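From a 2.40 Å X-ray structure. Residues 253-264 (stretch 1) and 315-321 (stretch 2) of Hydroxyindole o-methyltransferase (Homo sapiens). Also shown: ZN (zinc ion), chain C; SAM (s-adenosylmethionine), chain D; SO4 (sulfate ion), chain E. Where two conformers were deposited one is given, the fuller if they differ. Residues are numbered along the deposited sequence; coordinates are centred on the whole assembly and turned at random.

Stretch 1 253-264: VLHDWADGKCSH
Stretch 2 (315-321) THYHMLL

Stretch 1 opens with Val-253 in a loop, makes a 3-10 segment over residues 254-256, extends through Trp-257 (phi/psi -126/159°) and Ala-258 (-75/164°), and enters a helix at Asp-259 with Ala-258 as its N-cap residue. Backbone bonds from Asp-256 N to Val-253 O (3.0 Å) and Trp-257 N to Leu-254 O (3.2 Å) define the first turn; Cys-262 N to Ala-258 O (3.0 Å) and Ser-263 N to Asp-259 O (2.8 Å) start the helix. Stretch 2 is helical throughout, with Leu-320 N bonded to His-316 O at 3.1 Å. The two helix axes approach to 10.4 Å, and their N-to-C directions differ by 51°. The backbones come nearest at Ser-263 and Leu-320 (CA-CA 6.3 Å), whereas Leu-254 and Tyr-317 stand 9.1 Å apart (CA-CA), a gap that their side chains fill.

Leu-320 has the largest area covered by the opposing stretch. Its CA-to-CB bond points toward stretch 1, and its mt rotamer (-72°, 171°) sets both methyls against the facing helix: Leu-320 CD1 lies 4.2 Å from Cys-262 CB, and Leu-320 CD2 lies 3.8 Å from Asp-259 O and 3.5 Å from Ser-263 OG. Cys-262 (m, -72°) also points toward stretch 2. Ser-263, sideways and m (-70°), places OG 3.1 Å from Asp-259 O, one turn back. A water lies 2.7 Å from the same Ser-263 OG and donates to Leu-320 O at 2.9 Å, bridging the two helices.

The polar link lies at the first turn of the stretch 1 helix. Asp-259 points toward stretch 2 with chi1 m (-72°) and chi2 14°. His-316 leaves its helix sideways, but chi1 t (-164°) and chi2 168° bring the ring end nearer, so that NE2 donates to Asp-259 OD2 at 2.9 Å with an N-H...O angle of 165°. The carboxylate oxygen lies at the ring edge, near its plane, as a nearly linear in-plane N-H bond requires. Asp-259 OD1 is hydrogen-bonded elsewhere in the structure.

Farther from the helix crossing, Leu-254 (mt, -67°, -176°) points toward Tyr-317. Tyr-317 starts sideways, and its m rotamer (-76°, chi2 -69°) carries the ring closer, leaving Leu-254 CD1 4.1 Å from Tyr-317 CE1, at the ring edge. Both residues are buried. His-255 (p, 78°) directs its imidazole away from stretch 2, with the methyl CE of S-adenosylmethionine at its ring edge. On stretch 2, Met-319 SD binds zinc at 2.2 Å, outside this contact.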

# COMPACT_ATOMS: atom_id res chain seq x y z
N VAL A 253 14.83 19.84 -4.57
CA VAL A 253 15.51 19.83 -5.85
C VAL A 253 16.64 18.82 -5.72
O VAL A 253 16.69 17.89 -6.49
CB VAL A 253 15.99 21.25 -6.27
CG1 VAL A 253 16.95 21.18 -7.46
CG2 VAL A 253 14.81 22.16 -6.57
N LEU A 254 17.53 18.98 -4.73
CA LEU A 254 18.70 18.12 -4.53
C LEU A 254 18.39 16.62 -4.42
O LEU A 254 19.11 15.78 -4.96
CB LEU A 254 19.55 18.63 -3.32
CG LEU A 254 20.24 20.00 -3.49
CD1 LEU A 254 21.12 20.32 -2.28
CD2 LEU A 254 21.09 20.06 -4.78
N HIS A 255 17.29 16.27 -3.78
CA HIS A 255 16.91 14.86 -3.64
C HIS A 255 16.59 14.14 -4.97
O HIS A 255 16.60 12.91 -5.00
CB HIS A 255 15.82 14.67 -2.55
CG HIS A 255 14.44 15.03 -2.99
ND1 HIS A 255 13.32 14.54 -2.34
CD2 HIS A 255 14.02 15.82 -4.02
CE1 HIS A 255 12.28 15.01 -3.00
NE2 HIS A 255 12.65 15.81 -4.00
N ASP A 256 16.34 14.90 -6.08
CA ASP A 256 16.00 14.31 -7.39
C ASP A 256 17.22 13.80 -8.13
O ASP A 256 17.08 13.07 -9.12
CB ASP A 256 15.32 15.35 -8.31
CG ASP A 256 13.99 15.94 -7.85
OD1 ASP A 256 13.18 15.19 -7.25
OD2 ASP A 256 13.72 17.12 -8.20
N TRP A 257 18.41 14.24 -7.70
CA TRP A 257 19.65 13.97 -8.42
C TRP A 257 20.73 13.33 -7.60
O TRP A 257 20.78 13.47 -6.39
CB TRP A 257 20.20 15.30 -8.98
CG TRP A 257 19.19 16.23 -9.62
CD1 TRP A 257 18.75 17.42 -9.12
CD2 TRP A 257 18.53 16.04 -10.88
NE1 TRP A 257 17.88 18.01 -10.01
CE2 TRP A 257 17.70 17.17 -11.09
CE3 TRP A 257 18.60 15.06 -11.88
CZ2 TRP A 257 16.93 17.33 -12.25
CZ3 TRP A 257 17.85 15.23 -13.06
CH2 TRP A 257 17.03 16.35 -13.23
N ALA A 258 21.67 12.69 -8.30
CA ALA A 258 22.87 12.08 -7.75
C ALA A 258 23.89 13.18 -7.36
O ALA A 258 23.76 14.34 -7.77
CB ALA A 258 23.46 11.12 -8.77
N ASP A 259 24.90 12.82 -6.55
CA ASP A 259 25.93 13.76 -6.08
C ASP A 259 26.57 14.67 -7.10
O ASP A 259 26.68 15.87 -6.85
CB ASP A 259 26.98 13.05 -5.22
CG ASP A 259 26.47 12.63 -3.86
OD1 ASP A 259 25.23 12.64 -3.65
OD2 ASP A 259 27.30 12.27 -3.00
N GLY A 260 27.00 14.11 -8.23
CA GLY A 260 27.66 14.86 -9.31
C GLY A 260 26.82 15.96 -9.92
O GLY A 260 27.30 17.06 -10.10
N LYS A 261 25.54 15.67 -10.23
CA LYS A 261 24.56 16.63 -10.74
C LYS A 261 24.30 17.70 -9.66
O LYS A 261 24.25 18.88 -9.99
CB LYS A 261 23.24 15.91 -11.07
CG LYS A 261 22.98 15.69 -12.53
CD LYS A 261 21.70 16.37 -12.96
CE LYS A 261 21.25 15.96 -14.33
NZ LYS A 261 20.21 16.88 -14.87
N CYS A 262 24.16 17.29 -8.37
CA CYS A 262 23.98 18.22 -7.24
C CYS A 262 25.15 19.15 -7.16
O CYS A 262 24.95 20.35 -7.09
CB CYS A 262 23.79 17.48 -5.92
SG CYS A 262 22.19 16.65 -5.76
N SER A 263 26.38 18.59 -7.21
CA SER A 263 27.64 19.36 -7.13
C SER A 263 27.72 20.40 -8.22
O SER A 263 28.07 21.53 -7.92
CB SER A 263 28.86 18.45 -7.15
OG SER A 263 28.95 17.74 -5.92
N HIS A 264 27.33 20.05 -9.46
CA HIS A 264 27.33 20.97 -10.59
C HIS A 264 26.43 22.19 -10.34
O HIS A 264 26.89 23.32 -10.49
CB HIS A 264 26.96 20.23 -11.89
CG HIS A 264 26.85 21.10 -13.11
ND1 HIS A 264 25.73 21.08 -13.92
CD2 HIS A 264 27.74 21.99 -13.62
CE1 HIS A 264 25.96 21.95 -14.88
NE2 HIS A 264 27.15 22.52 -14.75
N THR A 315 25.23 15.60 7.40
CA THR A 315 26.65 15.50 7.06
C THR A 315 26.84 15.41 5.53
O THR A 315 27.75 16.03 4.98
CB THR A 315 27.24 14.31 7.83
OG1 THR A 315 27.27 14.61 9.23
CG2 THR A 315 28.62 13.95 7.38
N HIS A 316 25.96 14.63 4.84
CA HIS A 316 26.01 14.45 3.39
C HIS A 316 25.75 15.78 2.68
O HIS A 316 26.52 16.14 1.79
CB HIS A 316 25.04 13.36 2.95
CG HIS A 316 25.27 12.84 1.55
ND1 HIS A 316 24.64 11.69 1.11
CD2 HIS A 316 26.04 13.33 0.55
CE1 HIS A 316 25.06 11.51 -0.14
NE2 HIS A 316 25.90 12.48 -0.52
N TYR A 317 24.72 16.54 3.12
CA TYR A 317 24.41 17.87 2.59
C TYR A 317 25.54 18.83 2.88
O TYR A 317 25.86 19.65 2.03
CB TYR A 317 23.09 18.43 3.13
CG TYR A 317 21.86 17.81 2.49
CD1 TYR A 317 21.53 18.06 1.16
CD2 TYR A 317 21.01 16.99 3.23
CE1 TYR A 317 20.38 17.53 0.58
CE2 TYR A 317 19.85 16.45 2.66
CZ TYR A 317 19.54 16.73 1.34
OH TYR A 317 18.42 16.20 0.76
N HIS A 318 26.23 18.64 4.03
CA HIS A 318 27.39 19.42 4.42
C HIS A 318 28.56 19.17 3.48
O HIS A 318 29.14 20.14 3.05
CB HIS A 318 27.80 19.15 5.90
CG HIS A 318 28.73 20.18 6.47
ND1 HIS A 318 29.12 20.14 7.81
CD2 HIS A 318 29.31 21.25 5.89
CE1 HIS A 318 29.91 21.18 7.99
NE2 HIS A 318 30.07 21.88 6.86
N MET A 319 28.90 17.88 3.16
CA MET A 319 30.01 17.61 2.25
C MET A 319 29.72 18.29 0.92
O MET A 319 30.59 19.02 0.44
CB MET A 319 30.29 16.10 2.08
CG MET A 319 30.60 15.40 3.40
SD MET A 319 32.10 14.38 3.43
CE MET A 319 31.39 12.77 3.99
N LEU A 320 28.48 18.12 0.36
CA LEU A 320 28.04 18.73 -0.90
C LEU A 320 28.16 20.24 -0.91
O LEU A 320 28.80 20.77 -1.81
CB LEU A 320 26.62 18.27 -1.32
CG LEU A 320 26.47 16.82 -1.81
CD1 LEU A 320 25.00 16.44 -1.99
CD2 LEU A 320 27.16 16.60 -3.14
N LEU A 321 27.58 20.91 0.10
CA LEU A 321 27.64 22.38 0.20
C LEU A 321 29.05 22.90 0.47
O LEU A 321 29.45 23.90 -0.11
CB LEU A 321 26.65 22.93 1.24
CG LEU A 321 25.18 22.82 0.82
CD1 LEU A 321 24.27 22.97 2.01
CD2 LEU A 321 24.83 23.86 -0.22
ZN ZN C . 33.31 16.18 3.31
N SAM D . 10.41 23.45 -5.15
CA SAM D . 9.08 22.86 -5.40
C SAM D . 8.37 22.18 -4.21
O SAM D . 9.06 21.71 -3.33
OXT SAM D . 7.11 22.08 -4.10
CB SAM D . 9.23 21.95 -6.60
CG SAM D . 10.05 20.68 -6.31
SD SAM D . 10.03 19.64 -7.81
CE SAM D . 10.55 18.11 -7.15
C5' SAM D . 11.61 20.03 -8.63
C4' SAM D . 11.35 21.30 -9.45
O4' SAM D . 12.55 21.53 -10.16
C3' SAM D . 10.20 21.11 -10.51
O3' SAM D . 9.24 22.18 -10.44
C2' SAM D . 11.00 21.04 -11.85
O2' SAM D . 10.35 21.50 -13.04
C1' SAM D . 12.21 21.93 -11.51
N9 SAM D . 13.37 21.67 -12.40
C8 SAM D . 13.88 20.43 -12.75
N7 SAM D . 14.91 20.58 -13.53
C5 SAM D . 15.10 21.93 -13.79
C6 SAM D . 16.00 22.70 -14.55
N6 SAM D . 17.00 22.08 -15.21
N1 SAM D . 15.90 24.08 -14.53
C2 SAM D . 14.90 24.70 -13.88
N3 SAM D . 14.03 23.99 -13.16
C4 SAM D . 14.11 22.65 -13.04
S SO4 E . 31.63 25.14 7.68
O1 SO4 E . 31.54 24.62 9.05
O2 SO4 E . 30.27 25.26 7.17
O3 SO4 E . 32.32 26.46 7.62
O4 SO4 E . 32.37 24.18 6.84
O HOH W 1 29.85 19.71 -4.27